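PDB 6ED2: glycosyl hydrolase family 2, TIM barrel domain protein from Faecalibacterium prausnitzii A2-165, which probably hydrolyses beta-D-glucuronides, as a glycoside hydrolase family 2 beta-glucuronidase of a human gut bacterium. Local coordinates for residues D584-E589 and R593-K598; C78-D83 and A325-R330; L292-I297 and A367-F372. All coordinates share one frame; numbering follows the deposited sequence.

Contact 1. Residues D584-E589 and R593-K598. With FMT (formic acid), chain G.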
ATOM      1  N   ASP A 584      13.603   7.306   1.809  1.00 25.59           N
ATOM      2  CA  ASP A 584      12.953   7.821   0.610  1.00 24.30           C
ATOM      3  C   ASP A 584      12.902   9.343   0.666  1.00 27.25           C
ATOM      4  O   ASP A 584      12.645   9.926   1.724  1.00 24.00           O
ATOM      5  CB  ASP A 584      11.522   7.271   0.467  1.00 25.38           C
ATOM      6  CG  ASP A 584      11.452   5.724   0.445  1.00 28.56           C
ATOM      7  OD1 ASP A 584      12.418   5.045   0.010  1.00 25.83           O
ATOM      8  OD2 ASP A 584      10.389   5.193   0.858  1.00 28.80           O
ATOM      9  N   PHE A 585      13.156   9.987  -0.475  1.00 25.54           N
ATOM     10  CA  PHE A 585      13.263  11.439  -0.520  1.00 25.87           C
ATOM     11  C   PHE A 585      12.710  11.922  -1.846  1.00 28.59           C
ATOM     12  O   PHE A 585      12.535  11.142  -2.790  1.00 27.15           O
ATOM     13  CB  PHE A 585      14.718  11.918  -0.323  1.00 26.42           C
ATOM     14  CG  PHE A 585      15.683  11.447  -1.405  1.00 25.77           C
ATOM     15  CD1 PHE A 585      15.914  12.219  -2.533  1.00 26.46           C
ATOM     16  CD2 PHE A 585      16.363  10.243  -1.278  1.00 24.92           C
ATOM     17  CE1 PHE A 585      16.793  11.789  -3.527  1.00 26.32           C
ATOM     18  CE2 PHE A 585      17.254   9.806  -2.268  1.00 26.60           C
ATOM     19  CZ  PHE A 585      17.473  10.585  -3.391  1.00 21.77           C
ATOM     20  N   GLN A 586      12.458  13.229  -1.915  1.00 25.37           N
ATOM     21  CA  GLN A 586      11.784  13.826  -3.059  1.00 25.96           C
ATOM     22  C   GLN A 586      12.769  14.180  -4.173  1.00 28.71           C
ATOM     23  O   GLN A 586      13.845  14.740  -3.925  1.00 26.03           O
ATOM     24  CB  GLN A 586      11.022  15.085  -2.648  1.00 22.81           C
ATOM     25  CG  GLN A 586       9.956  15.465  -3.653  1.00 24.63           C
ATOM     26  CD  GLN A 586       8.933  14.358  -3.783  1.00 36.27           C
ATOM     27  OE1 GLN A 586       8.434  13.854  -2.776  1.00 35.77           O
ATOM     28  NE2 GLN A 586       8.649  13.936  -5.015  1.00 32.16           N
ATOM     29  N   THR A 587      12.367  13.884  -5.397  1.00 24.63           N
ATOM     30  CA  THR A 587      13.062  14.234  -6.633  1.00 31.07           C
ATOM     31  C   THR A 587      12.103  15.033  -7.502  1.00 30.08           C
ATOM     32  O   THR A 587      10.924  15.179  -7.183  1.00 32.04           O
ATOM     33  CB  THR A 587      13.522  12.982  -7.386  1.00 32.80           C
ATOM     34  OG1 THR A 587      12.365  12.292  -7.890  1.00 31.73           O
ATOM     35  CG2 THR A 587      14.310  12.045  -6.458  1.00 27.91           C
ATOM     36  N   THR A 588      12.603  15.529  -8.625  1.00 31.74           N
ATOM     37  CA  THR A 588      11.708  16.077  -9.631  1.00 34.72           C
ATOM     38  C   THR A 588      10.819  14.971 -10.199  1.00 31.70           C
ATOM     39  O   THR A 588      11.106  13.779 -10.054  1.00 32.25           O
ATOM     40  CB  THR A 588      12.507  16.730 -10.757  1.00 38.63           C
ATOM     41  OG1 THR A 588      13.444  15.775 -11.262  1.00 39.08           O
ATOM     42  CG2 THR A 588      13.274  17.936 -10.230  1.00 37.76           C
ATOM     43  N   GLU A 589       9.720  15.379 -10.836  1.00 30.04           N
ATOM     44  CA  GLU A 589       8.803  14.416 -11.437  1.00 36.06           C
ATOM     45  C   GLU A 589       9.460  13.712 -12.621  1.00 36.39           C
ATOM     46  O   GLU A 589      10.261  14.299 -13.346  1.00 32.78           O
ATOM     47  CB  GLU A 589       7.525  15.101 -11.921  1.00 34.63           C
ATOM     48  CG  GLU A 589       6.642  15.675 -10.829  1.00 35.20           C
ATOM     49  CD  GLU A 589       5.236  16.031 -11.321  1.00 38.68           C
ATOM     50  OE1 GLU A 589       4.613  15.225 -12.056  1.00 39.89           O
ATOM     51  OE2 GLU A 589       4.751  17.128 -10.972  1.00 38.87           O
ATOM     52  N   ARG A 593      10.573   7.887 -11.350  1.00 34.65           N
ATOM     53  CA  ARG A 593      10.539   8.294  -9.949  1.00 34.69           C
ATOM     54  C   ARG A 593       9.103   8.153  -9.442  1.00 34.66           C
ATOM     55  O   ARG A 593       8.226   8.964  -9.765  1.00 31.31           O
ATOM     56  CB  ARG A 593      11.082   9.715  -9.804  1.00 31.09           C
ATOM     57  CG  ARG A 593      12.602   9.799 -10.004  1.00 31.71           C
ATOM     58  CD  ARG A 593      13.339   9.106  -8.844  1.00 40.87           C
ATOM     59  NE  ARG A 593      14.794   9.035  -9.032  1.00 43.26           N
ATOM     60  CZ  ARG A 593      15.434   7.943  -9.444  1.00 43.85           C
ATOM     61  NH1 ARG A 593      14.737   6.836  -9.720  1.00 40.18           N
ATOM     62  NH2 ARG A 593      16.760   7.948  -9.584  1.00 38.01           N
ATOM     63  N   VAL A 594       8.866   7.111  -8.649  1.00 31.42           N
ATOM     64  CA  VAL A 594       7.543   6.841  -8.102  1.00 30.28           C
ATOM     65  C   VAL A 594       7.345   7.712  -6.868  1.00 31.92           C
ATOM     66  O   VAL A 594       7.610   7.277  -5.738  1.00 27.07           O
ATOM     67  CB  VAL A 594       7.390   5.342  -7.789  1.00 32.99           C
ATOM     68  CG1 VAL A 594       6.011   5.043  -7.212  1.00 31.67           C
ATOM     69  CG2 VAL A 594       7.632   4.513  -9.062  1.00 27.09           C
ATOM     70  N   ASP A 595       6.897   8.953  -7.083  1.00 33.85           N
ATOM     71  CA  ASP A 595       6.837   9.984  -6.041  1.00 35.31           C
ATOM     72  C   ASP A 595       8.186  10.100  -5.318  1.00 35.53           C
ATOM     73  O   ASP A 595       8.342   9.755  -4.144  1.00 35.47           O
ATOM     74  CB  ASP A 595       5.704   9.699  -5.046  1.00 31.39           C
ATOM     75  CG  ASP A 595       5.485  10.851  -4.052  1.00 40.51           C
ATOM     76  OD1 ASP A 595       6.022  11.968  -4.289  1.00 39.34           O
ATOM     77  OD2 ASP A 595       4.776  10.637  -3.036  1.00 43.31           O
ATOM     78  N   GLY A 596       9.168  10.575  -6.063  1.00 32.80           N
ATOM     79  CA  GLY A 596      10.496  10.710  -5.511  1.00 32.93           C
ATOM     80  C   GLY A 596      11.286   9.419  -5.617  1.00 35.75           C
ATOM     81  O   GLY A 596      10.936   8.475  -6.337  1.00 33.51           O
ATOM     82  N   ASN A 597      12.381   9.392  -4.865  1.00 31.51           N
ATOM     83  CA  ASN A 597      13.354   8.313  -4.917  1.00 29.61           C
ATOM     84  C   ASN A 597      12.988   7.285  -3.862  1.00 28.53           C
ATOM     85  O   ASN A 597      12.727   7.650  -2.715  1.00 27.88           O
ATOM     86  CB  ASN A 597      14.758   8.873  -4.665  1.00 29.05           C
ATOM     87  CG  ASN A 597      15.867   7.836  -4.859  1.00 31.11           C
ATOM     88  OD1 ASN A 597      15.897   6.802  -4.187  1.00 33.62           O
ATOM     89  ND2 ASN A 597      16.803   8.132  -5.756  1.00 29.42           N
ATOM     90  N   LYS A 598      12.980   6.006  -4.243  1.00 26.10           N
ATOM     91  CA  LYS A 598      12.493   4.947  -3.364  1.00 27.60           C
ATOM     92  C   LYS A 598      13.594   3.953  -2.999  1.00 28.24           C
ATOM     93  O   LYS A 598      13.325   2.778  -2.735  1.00 24.56           O
ATOM     94  CB  LYS A 598      11.301   4.234  -4.000  1.00 25.87           C
ATOM     95  CG  LYS A 598      10.031   5.092  -3.992  1.00 29.72           C
ATOM     96  CD  LYS A 598       9.628   5.423  -2.552  1.00 30.90           C
ATOM     97  CE  LYS A 598       8.183   5.918  -2.436  1.00 27.91           C
ATOM     98  NZ  LYS A 598       7.998   7.314  -2.923  1.00 28.35           N
TER
HETATM   99  C   FMT G 706      19.962   6.990  -7.639  1.00 41.77           C
HETATM  100  O1  FMT G 706      19.262   6.704  -6.669  1.00 37.47           O
HETATM  101  O2  FMT G 706      19.645   7.854  -8.459  1.00 56.23           O
HETATM  102  O   HOH W   1       8.889  11.464  -1.684  1.00 38.89           O

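Contact 2. Residues C78-D83 and A325-R330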
ATOM      1  N   CYS A  78       7.960  24.882  -0.837  1.00 24.95           N
ATOM      2  CA  CYS A  78       7.305  24.257  -1.994  1.00 24.80           C
ATOM      3  C   CYS A  78       6.144  23.338  -1.599  1.00 28.60           C
ATOM      4  O   CYS A  78       5.087  23.362  -2.241  1.00 27.66           O
ATOM      5  CB  CYS A  78       8.336  23.478  -2.828  1.00 23.71           C
ATOM      6  SG  CYS A  78       9.956  24.302  -3.053  1.00 30.03           S
ATOM      7  N   ASP A  79       6.328  22.482  -0.587  1.00 23.71           N
ATOM      8  CA  ASP A  79       5.362  21.420  -0.306  1.00 27.66           C
ATOM      9  C   ASP A  79       4.254  21.846   0.656  1.00 30.79           C
ATOM     10  O   ASP A  79       3.438  21.005   1.061  1.00 29.74           O
ATOM     11  CB  ASP A  79       6.072  20.188   0.261  1.00 23.35           C
ATOM     12  CG  ASP A  79       6.772  19.380  -0.808  1.00 28.79           C
ATOM     13  OD1 ASP A  79       6.658  19.757  -2.002  1.00 25.02           O
ATOM     14  OD2 ASP A  79       7.438  18.371  -0.452  1.00 26.17           O
ATOM     15  N   LEU A  80       4.221  23.114   1.047  1.00 29.58           N
ATOM     16  CA  LEU A  80       3.144  23.610   1.890  1.00 31.16           C
ATOM     17  C   LEU A  80       1.890  23.905   1.080  1.00 31.78           C
ATOM     18  O   LEU A  80       0.782  23.835   1.626  1.00 32.05           O
ATOM     19  CB  LEU A  80       3.611  24.865   2.641  1.00 31.94           C
ATOM     20  CG  LEU A  80       4.843  24.577   3.517  1.00 28.46           C
ATOM     21  CD1 LEU A  80       5.348  25.821   4.149  1.00 30.23           C
ATOM     22  CD2 LEU A  80       4.475  23.573   4.589  1.00 32.74           C
ATOM     23  N   PHE A  81       2.040  24.205  -0.211  1.00 25.92           N
ATOM     24  CA  PHE A  81       0.936  24.630  -1.062  1.00 28.47           C
ATOM     25  C   PHE A  81       0.180  23.438  -1.644  1.00 29.15           C
ATOM     26  O   PHE A  81       0.681  22.309  -1.698  1.00 27.14           O
ATOM     27  CB  PHE A  81       1.445  25.507  -2.206  1.00 26.83           C
ATOM     28  CG  PHE A  81       2.118  26.767  -1.745  1.00 28.29           C
ATOM     29  CD1 PHE A  81       1.371  27.871  -1.382  1.00 34.18           C
ATOM     30  CD2 PHE A  81       3.495  26.843  -1.663  1.00 29.89           C
ATOM     31  CE1 PHE A  81       1.985  29.040  -0.956  1.00 36.25           C
ATOM     32  CE2 PHE A  81       4.116  28.010  -1.232  1.00 37.28           C
ATOM     33  CZ  PHE A  81       3.353  29.111  -0.873  1.00 32.18           C
ATOM     34  N   THR A  82      -1.037  23.708  -2.106  1.00 28.33           N
ATOM     35  CA  THR A  82      -1.829  22.672  -2.753  1.00 29.51           C
ATOM     36  C   THR A  82      -1.804  22.742  -4.273  1.00 27.39           C
ATOM     37  O   THR A  82      -2.322  21.824  -4.917  1.00 29.39           O
ATOM     38  CB  THR A  82      -3.283  22.739  -2.280  1.00 28.76           C
ATOM     39  OG1 THR A  82      -3.765  24.075  -2.437  1.00 26.60           O
ATOM     40  CG2 THR A  82      -3.372  22.330  -0.811  1.00 23.74           C
ATOM     41  N   ASP A  83      -1.230  23.795  -4.863  1.00 28.43           N
ATOM     42  CA  ASP A  83      -1.162  23.960  -6.315  1.00 31.12           C
ATOM     43  C   ASP A  83       0.271  23.783  -6.820  1.00 33.23           C
ATOM     44  O   ASP A  83       1.231  24.177  -6.148  1.00 29.01           O
ATOM     45  CB  ASP A  83      -1.682  25.335  -6.728  1.00 27.39           C
ATOM     46  CG  ASP A  83      -0.772  26.453  -6.265  1.00 32.81           C
ATOM     47  OD1 ASP A  83      -0.576  26.587  -5.041  1.00 34.72           O
ATOM     48  OD2 ASP A  83      -0.243  27.192  -7.119  1.00 37.67           O
ATOM     49  N   ALA A 325      12.184  15.726   4.317  1.00 23.44           N
ATOM     50  CA  ALA A 325      11.112  15.112   5.094  1.00 29.26           C
ATOM     51  C   ALA A 325       9.786  15.580   4.510  1.00 27.01           C
ATOM     52  O   ALA A 325       9.741  16.506   3.696  1.00 25.35           O
ATOM     53  CB  ALA A 325      11.216  15.457   6.592  1.00 20.16           C
ATOM     54  N   ASP A 326       8.701  14.924   4.934  1.00 27.46           N
ATOM     55  CA  ASP A 326       7.363  15.335   4.502  1.00 27.38           C
ATOM     56  C   ASP A 326       7.080  16.787   4.875  1.00 23.91           C
ATOM     57  O   ASP A 326       7.545  17.286   5.904  1.00 22.50           O
ATOM     58  CB  ASP A 326       6.289  14.434   5.118  1.00 27.80           C
ATOM     59  CG  ASP A 326       6.236  13.045   4.467  1.00 31.57           C
ATOM     60  OD1 ASP A 326       6.540  12.925   3.258  1.00 30.26           O
ATOM     61  OD2 ASP A 326       5.875  12.072   5.170  1.00 33.89           O
ATOM     62  N   ILE A 327       6.362  17.477   3.989  1.00 23.75           N
ATOM     63  CA  ILE A 327       5.825  18.812   4.245  1.00 26.87           C
ATOM     64  C   ILE A 327       6.893  19.907   4.206  1.00 22.27           C
ATOM     65  O   ILE A 327       6.743  20.895   3.477  1.00 26.16           O
ATOM     66  CB  ILE A 327       5.051  18.839   5.581  1.00 27.64           C
ATOM     67  CG1 ILE A 327       3.900  17.819   5.531  1.00 26.66           C
ATOM     68  CG2 ILE A 327       4.554  20.244   5.867  1.00 23.92           C
ATOM     69  CD1 ILE A 327       2.968  17.852   6.732  1.00 30.07           C
ATOM     70  N   ARG A 328       7.964  19.760   4.981  1.00 24.30           N
ATOM     71  CA  ARG A 328       8.901  20.866   5.203  1.00 25.59           C
ATOM     72  C   ARG A 328      10.052  20.938   4.192  1.00 25.62           C
ATOM     73  O   ARG A 328      10.891  21.845   4.297  1.00 25.62           O
ATOM     74  CB  ARG A 328       9.495  20.780   6.616  1.00 25.16           C
ATOM     75  CG  ARG A 328      10.693  19.828   6.738  1.00 24.81           C
ATOM     76  CD  ARG A 328      10.937  19.411   8.207  1.00 26.39           C
ATOM     77  NE  ARG A 328       9.736  18.800   8.758  1.00 27.86           N
ATOM     78  CZ  ARG A 328       8.887  19.417   9.576  1.00 30.14           C
ATOM     79  NH1 ARG A 328       9.123  20.665   9.987  1.00 23.40           N
ATOM     80  NH2 ARG A 328       7.805  18.774   9.995  1.00 30.30           N
ATOM     81  N   GLY A 329      10.129  20.024   3.234  1.00 24.58           N
ATOM     82  CA  GLY A 329      11.253  20.048   2.299  1.00 24.25           C
ATOM     83  C   GLY A 329      12.565  19.815   3.011  1.00 22.14           C
ATOM     84  O   GLY A 329      12.743  18.801   3.690  1.00 25.04           O
ATOM     85  N   ARG A 330      13.504  20.761   2.899  1.00 21.05           N
ATOM     86  CA  ARG A 330      14.798  20.634   3.569  1.00 26.33           C
ATOM     87  C   ARG A 330      14.843  21.379   4.898  1.00 28.14           C
ATOM     88  O   ARG A 330      15.922  21.497   5.494  1.00 29.56           O
ATOM     89  CB  ARG A 330      15.939  21.127   2.669  1.00 23.81           C
ATOM     90  CG  ARG A 330      15.870  20.585   1.255  1.00 24.31           C
ATOM     91  CD  ARG A 330      17.249  20.308   0.596  1.00 23.46           C
ATOM     92  NE  ARG A 330      16.974  19.874  -0.777  1.00 24.40           N
ATOM     93  CZ  ARG A 330      16.602  18.637  -1.097  1.00 26.39           C
ATOM     94  NH1 ARG A 330      16.507  17.698  -0.161  1.00 20.96           N
ATOM     95  NH2 ARG A 330      16.308  18.341  -2.352  1.00 29.68           N
TER
HETATM   96  O   HOH W   2       8.446  18.255   2.010  1.00 23.08           O
HETATM   97  O   HOH W   3       7.989  22.537   1.685  1.00 23.81           O

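Contact 3. Residues L292-I297 and A367-F372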
ATOM      1  N   LEU A 292      31.815  29.970  23.414  1.00 28.81           N
ATOM      2  CA  LEU A 292      31.631  28.694  24.083  1.00 30.57           C
ATOM      3  C   LEU A 292      31.324  27.620  23.051  1.00 28.77           C
ATOM      4  O   LEU A 292      30.535  27.832  22.133  1.00 30.03           O
ATOM      5  CB  LEU A 292      30.493  28.771  25.112  1.00 31.66           C
ATOM      6  CG  LEU A 292      30.611  29.810  26.231  1.00 33.19           C
ATOM      7  CD1 LEU A 292      29.246  30.016  26.897  1.00 30.07           C
ATOM      8  CD2 LEU A 292      31.643  29.371  27.263  1.00 26.50           C
ATOM      9  N   ASP A 293      31.946  26.463  23.202  1.00 28.77           N
ATOM     10  CA  ASP A 293      31.722  25.386  22.257  1.00 26.86           C
ATOM     11  C   ASP A 293      32.063  24.087  22.966  1.00 27.79           C
ATOM     12  O   ASP A 293      32.508  24.076  24.120  1.00 29.06           O
ATOM     13  CB  ASP A 293      32.545  25.587  20.976  1.00 34.35           C
ATOM     14  CG  ASP A 293      31.928  24.906  19.750  1.00 38.57           C
ATOM     15  OD1 ASP A 293      30.967  24.103  19.901  1.00 40.06           O
ATOM     16  OD2 ASP A 293      32.441  25.160  18.630  1.00 38.39           O
ATOM     17  N   ARG A 294      31.789  22.987  22.282  1.00 31.26           N
ATOM     18  CA  ARG A 294      32.113  21.662  22.783  1.00 31.71           C
ATOM     19  C   ARG A 294      32.934  20.954  21.726  1.00 36.07           C
ATOM     20  O   ARG A 294      32.618  21.039  20.533  1.00 38.09           O
ATOM     21  CB  ARG A 294      30.855  20.887  23.113  1.00 32.34           C
ATOM     22  CG  ARG A 294      29.982  21.634  24.098  1.00 36.48           C
ATOM     23  CD  ARG A 294      28.661  20.946  24.285  1.00 39.35           C
ATOM     24  NE  ARG A 294      28.765  19.776  25.148  1.00 43.21           N
ATOM     25  CZ  ARG A 294      28.031  18.678  24.980  1.00 52.82           C
ATOM     26  NH1 ARG A 294      27.157  18.610  23.962  1.00 52.45           N
ATOM     27  NH2 ARG A 294      28.181  17.648  25.809  1.00 44.53           N
ATOM     28  N   ILE A 295      34.007  20.293  22.158  1.00 30.61           N
ATOM     29  CA  ILE A 295      34.932  19.642  21.248  1.00 32.93           C
ATOM     30  C   ILE A 295      35.181  18.226  21.739  1.00 32.27           C
ATOM     31  O   ILE A 295      35.047  17.917  22.924  1.00 30.71           O
ATOM     32  CB  ILE A 295      36.268  20.400  21.128  1.00 32.16           C
ATOM     33  CG1 ILE A 295      36.974  20.417  22.481  1.00 32.63           C
ATOM     34  CG2 ILE A 295      36.054  21.791  20.604  1.00 32.65           C
ATOM     35  CD1 ILE A 295      38.219  21.305  22.502  1.00 38.49           C
ATOM     36  N   GLY A 296      35.555  17.366  20.812  1.00 26.85           N
ATOM     37  CA  GLY A 296      35.922  15.999  21.131  1.00 28.15           C
ATOM     38  C   GLY A 296      37.383  15.784  20.798  1.00 30.84           C
ATOM     39  O   GLY A 296      37.883  16.308  19.800  1.00 35.50           O
ATOM     40  N   ILE A 297      38.063  15.026  21.648  1.00 29.71           N
ATOM     41  CA  ILE A 297      39.483  14.750  21.492  1.00 33.18           C
ATOM     42  C   ILE A 297      39.614  13.442  20.720  1.00 31.93           C
ATOM     43  O   ILE A 297      39.360  12.359  21.257  1.00 31.83           O
ATOM     44  CB  ILE A 297      40.194  14.676  22.850  1.00 34.13           C
ATOM     45  CG1 ILE A 297      40.026  15.998  23.607  1.00 29.72           C
ATOM     46  CG2 ILE A 297      41.667  14.382  22.661  1.00 28.41           C
ATOM     47  CD1 ILE A 297      40.761  16.007  24.941  1.00 31.46           C
ATOM     48  N   ALA A 367      25.642  14.425  15.792  1.00 27.43           N
ATOM     49  CA  ALA A 367      26.693  13.444  15.505  1.00 26.62           C
ATOM     50  C   ALA A 367      27.832  13.557  16.513  1.00 24.41           C
ATOM     51  O   ALA A 367      28.353  12.541  16.982  1.00 25.60           O
ATOM     52  CB  ALA A 367      27.213  13.616  14.081  1.00 24.10           C
ATOM     53  N   ASP A 368      28.202  14.788  16.888  1.00 22.77           N
ATOM     54  CA  ASP A 368      29.231  14.972  17.910  1.00 27.88           C
ATOM     55  C   ASP A 368      28.860  14.263  19.205  1.00 30.56           C
ATOM     56  O   ASP A 368      29.725  13.681  19.873  1.00 31.09           O
ATOM     57  CB  ASP A 368      29.453  16.462  18.182  1.00 24.60           C
ATOM     58  CG  ASP A 368      30.210  17.168  17.062  1.00 30.70           C
ATOM     59  OD1 ASP A 368      30.687  16.514  16.097  1.00 28.34           O
ATOM     60  OD2 ASP A 368      30.320  18.408  17.139  1.00 32.20           O
ATOM     61  N   GLU A 369      27.575  14.298  19.578  1.00 31.09           N
ATOM     62  CA  GLU A 369      27.148  13.717  20.851  1.00 26.77           C
ATOM     63  C   GLU A 369      26.902  12.222  20.750  1.00 29.90           C
ATOM     64  O   GLU A 369      27.108  11.499  21.731  1.00 33.65           O
ATOM     65  CB  GLU A 369      25.877  14.403  21.350  1.00 33.22           C
ATOM     66  CG  GLU A 369      26.095  15.809  21.879  1.00 41.38           C
ATOM     67  CD  GLU A 369      24.792  16.463  22.317  1.00 56.42           C
ATOM     68  OE1 GLU A 369      23.768  15.748  22.404  1.00 53.85           O
ATOM     69  OE2 GLU A 369      24.792  17.690  22.566  1.00 66.91           O
ATOM     70  N   GLU A 370      26.466  11.731  19.593  1.00 30.35           N
ATOM     71  CA  GLU A 370      26.211  10.304  19.445  1.00 30.08           C
ATOM     72  C   GLU A 370      27.422   9.517  18.947  1.00 32.42           C
ATOM     73  O   GLU A 370      27.332   8.293  18.813  1.00 31.81           O
ATOM     74  CB  GLU A 370      25.025  10.086  18.510  1.00 28.31           C
ATOM     75  CG  GLU A 370      23.777  10.849  18.957  1.00 33.82           C
ATOM     76  CD  GLU A 370      23.288  10.440  20.344  1.00 39.43           C
ATOM     77  OE1 GLU A 370      23.496   9.272  20.764  1.00 45.71           O
ATOM     78  OE2 GLU A 370      22.712  11.305  21.030  1.00 45.74           O
ATOM     79  N   GLY A 371      28.542  10.176  18.662  1.00 29.48           N
ATOM     80  CA  GLY A 371      29.713   9.464  18.177  1.00 30.72           C
ATOM     81  C   GLY A 371      29.537   8.874  16.792  1.00 31.08           C
ATOM     82  O   GLY A 371      29.794   7.685  16.581  1.00 33.93           O
ATOM     83  N   PHE A 372      29.085   9.691  15.845  1.00 28.04           N
ATOM     84  CA  PHE A 372      28.943   9.296  14.451  1.00 29.48           C
ATOM     85  C   PHE A 372      30.007   9.997  13.616  1.00 30.82           C
ATOM     86  O   PHE A 372      30.411  11.118  13.923  1.00 27.48           O
ATOM     87  CB  PHE A 372      27.551   9.642  13.908  1.00 29.07           C
ATOM     88  CG  PHE A 372      26.526   8.558  14.128  1.00 32.15           C
ATOM     89  CD1 PHE A 372      25.863   8.447  15.339  1.00 30.60           C
ATOM     90  CD2 PHE A 372      26.231   7.652  13.122  1.00 28.94           C
ATOM     91  CE1 PHE A 372      24.922   7.444  15.543  1.00 30.40           C
ATOM     92  CE2 PHE A 372      25.294   6.640  13.322  1.00 31.68           C
ATOM     93  CZ  PHE A 372      24.637   6.537  14.532  1.00 27.59           C
TER
HETATM   94  O   HOH W   4      30.203  19.789  19.452  1.00 41.05           O

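Contact 1. Residues D584-E589 and R593-K598
Phe-585 and Asn-597 form a single antiparallel bridge, a hydrogen-bonded pair. Asn-597 N gives a short, nearly straight bond to Phe-585 O (2.7 Å, 162°), and Phe-585 N returns a longer one to Asn-597 O (3.3 Å). A CB on Gly-596 would run into Phe-585 O.

CB of Asn-597 lies over one face of the Phe-585 ring, 3.6 Å from its centroid, in a CH-pi contact; CG, anti to the backbone N (chi1 -173°), carries the amide along the ring, the two planes 18° apart. Asn-597 ND2 bonds to O1 of a bound formic acid, probably from the crystallisation liquor (3.0 Å), and OD1 accepts from Lys-599 N. An alanine in place of Phe-585 would remove the face against Asn-597 and is likely to leave its amide less firmly set, held by hydrogen bonds alone. Thr-587 packs CG2 near Asn-597 CB (3.7 Å) and OG1 against Arg-593 CG (3.3 Å).

Gln-586 NE2 bonds weakly to Asp-595 OD1 (3.4 Å), whose stronger partner is Lys-546 of the second subunit. Arg-593 forms a salt bridge with Asp-189. Both segments lie in the loop from strand 574-580, the last of the TIM barrel, to helix 610-621.

Contact 2. Residues C78-D83 and A325-R330
Asp-79 and Ile-327 bring two irregular loops together with their CA atoms 5.3 Å apart, and no direct hydrogen bond joins the two backbones. Ile-327 O is the focus on the barrel side. Asp-79 CB comes within 3.4 Å of Ile-327 O, and Leu-80 CD2 lies beside the same oxygen. The apolar part of the contact is one pair of methyl groups, Leu-80 CD2 and Ile-327 CG2, 3.6 Å apart, where the two side chains cross at about a right angle. Although the CB of Ile-327 points away from the other loop, CG2 stands anti to the backbone N, next to the carbonyl carbon, which brings that methyl to Leu-80.

Ile-327 sits at the centre of a classic gamma turn (phi 74°, psi -54°), closed by Arg-328 N bonding to Asp-326 O at 2.7 Å. The turn belongs to the loop between barrel strand 312-320 and helix 334-347, and it faces the short connection from strand 75-76 to helix 84-87 in the sugar-binding domain.

Two waters make the polar link across this domain boundary. One accepts from Asp-79 N (2.8 Å) and donates to Ile-327 O (2.7 Å). The other donates to Asp-79 OD2 and to Ala-325 O while accepting from Gly-329 N, which ties the carboxylate to two backbone groups flanking the turn. Asp-79 OD2 is also bonded to Tyr-193 OH. On the subunit side, Ile-327 packs on Arg-339 of the third subunit, and Arg-328 forms a salt bridge with Asp-333 of that subunit.

Contact 3. Residues L292-I297 and A367-F372
Arg-294 and Glu-369 meet in a salt bridge at the protein surface, the one direct contact between the end of a strand and the end of a helix. The CB of Arg-294 leaves the strand toward the helix, and CG lies beside the backbone N. From there the chain runs extended through CG and CD, then bends at chi3 (77°), which swings the guanidinium over to the carboxylate. NE has only a long, weak ion pair with Asp-276, on the adjoining strand 275-283. CZ stands 4.2 Å from Glu-369 OE2. NH1 does the touching: it lies 2.9 Å from Glu-369 OE2, which approaches the edge of the guanidinium near its plane. The hydrogen bond is weak because it is bent, with an angle of 124° at the hydrogen, and the guanidinium and carboxylate planes stand 70° apart, so the two groups do not pair in the flat, two-pronged way. NH1 also lies 3.6 Å from Glu-369 CG. The acid comes up on a chain that is extended beyond CG, and its OE1 faces Arg-47 of the third subunit in a long, weak ion pair.

A second link is made by a water, which donates to Arg-294 O (2.9 Å) and to Asp-368 OD2 (2.7 Å). The Asp-368 carboxylate is further held by His-430 and Ser-432. The helix ends at Glu-370, and Gly-371 follows with a positive phi, while Phe-372 N bonds back to Ala-367 O (3.2 Å).

Strand 286-295 is an outermost strand, within this chain, of the four-stranded antiparallel sheet in the middle, immunoglobulin-like domain, and helix 361-370 connects strands 351-353 and 373-377, a beta-alpha-beta unit of the TIM barrel; the salt bridge and the water therefore span two domains.

Overall arrangement
Contacts 1 and 2 are neighbours, with centres about 13 Å apart, whereas the centre of contact 3 is about 33 Å from that of contact 1 and about 32 Å from that of contact 2. Contact 2 joins the TIM barrel to the sugar-binding domain and contact 3 to the middle domain, whose four-stranded sheet also carries the magnesium ligands Thr-239 and Glu-241; contact 1 is internal to the loop after the last barrel strand. Along the chain, contacts 2 and 3 interleave, in the order 78-83, 292-297, 325-330, 367-372, and contact 1 follows. The barrel thus packs against both preceding domains. Contacts 1 and 2 touch the second subunit, and contacts 2 and 3 the third, close to the tetramer interfaces.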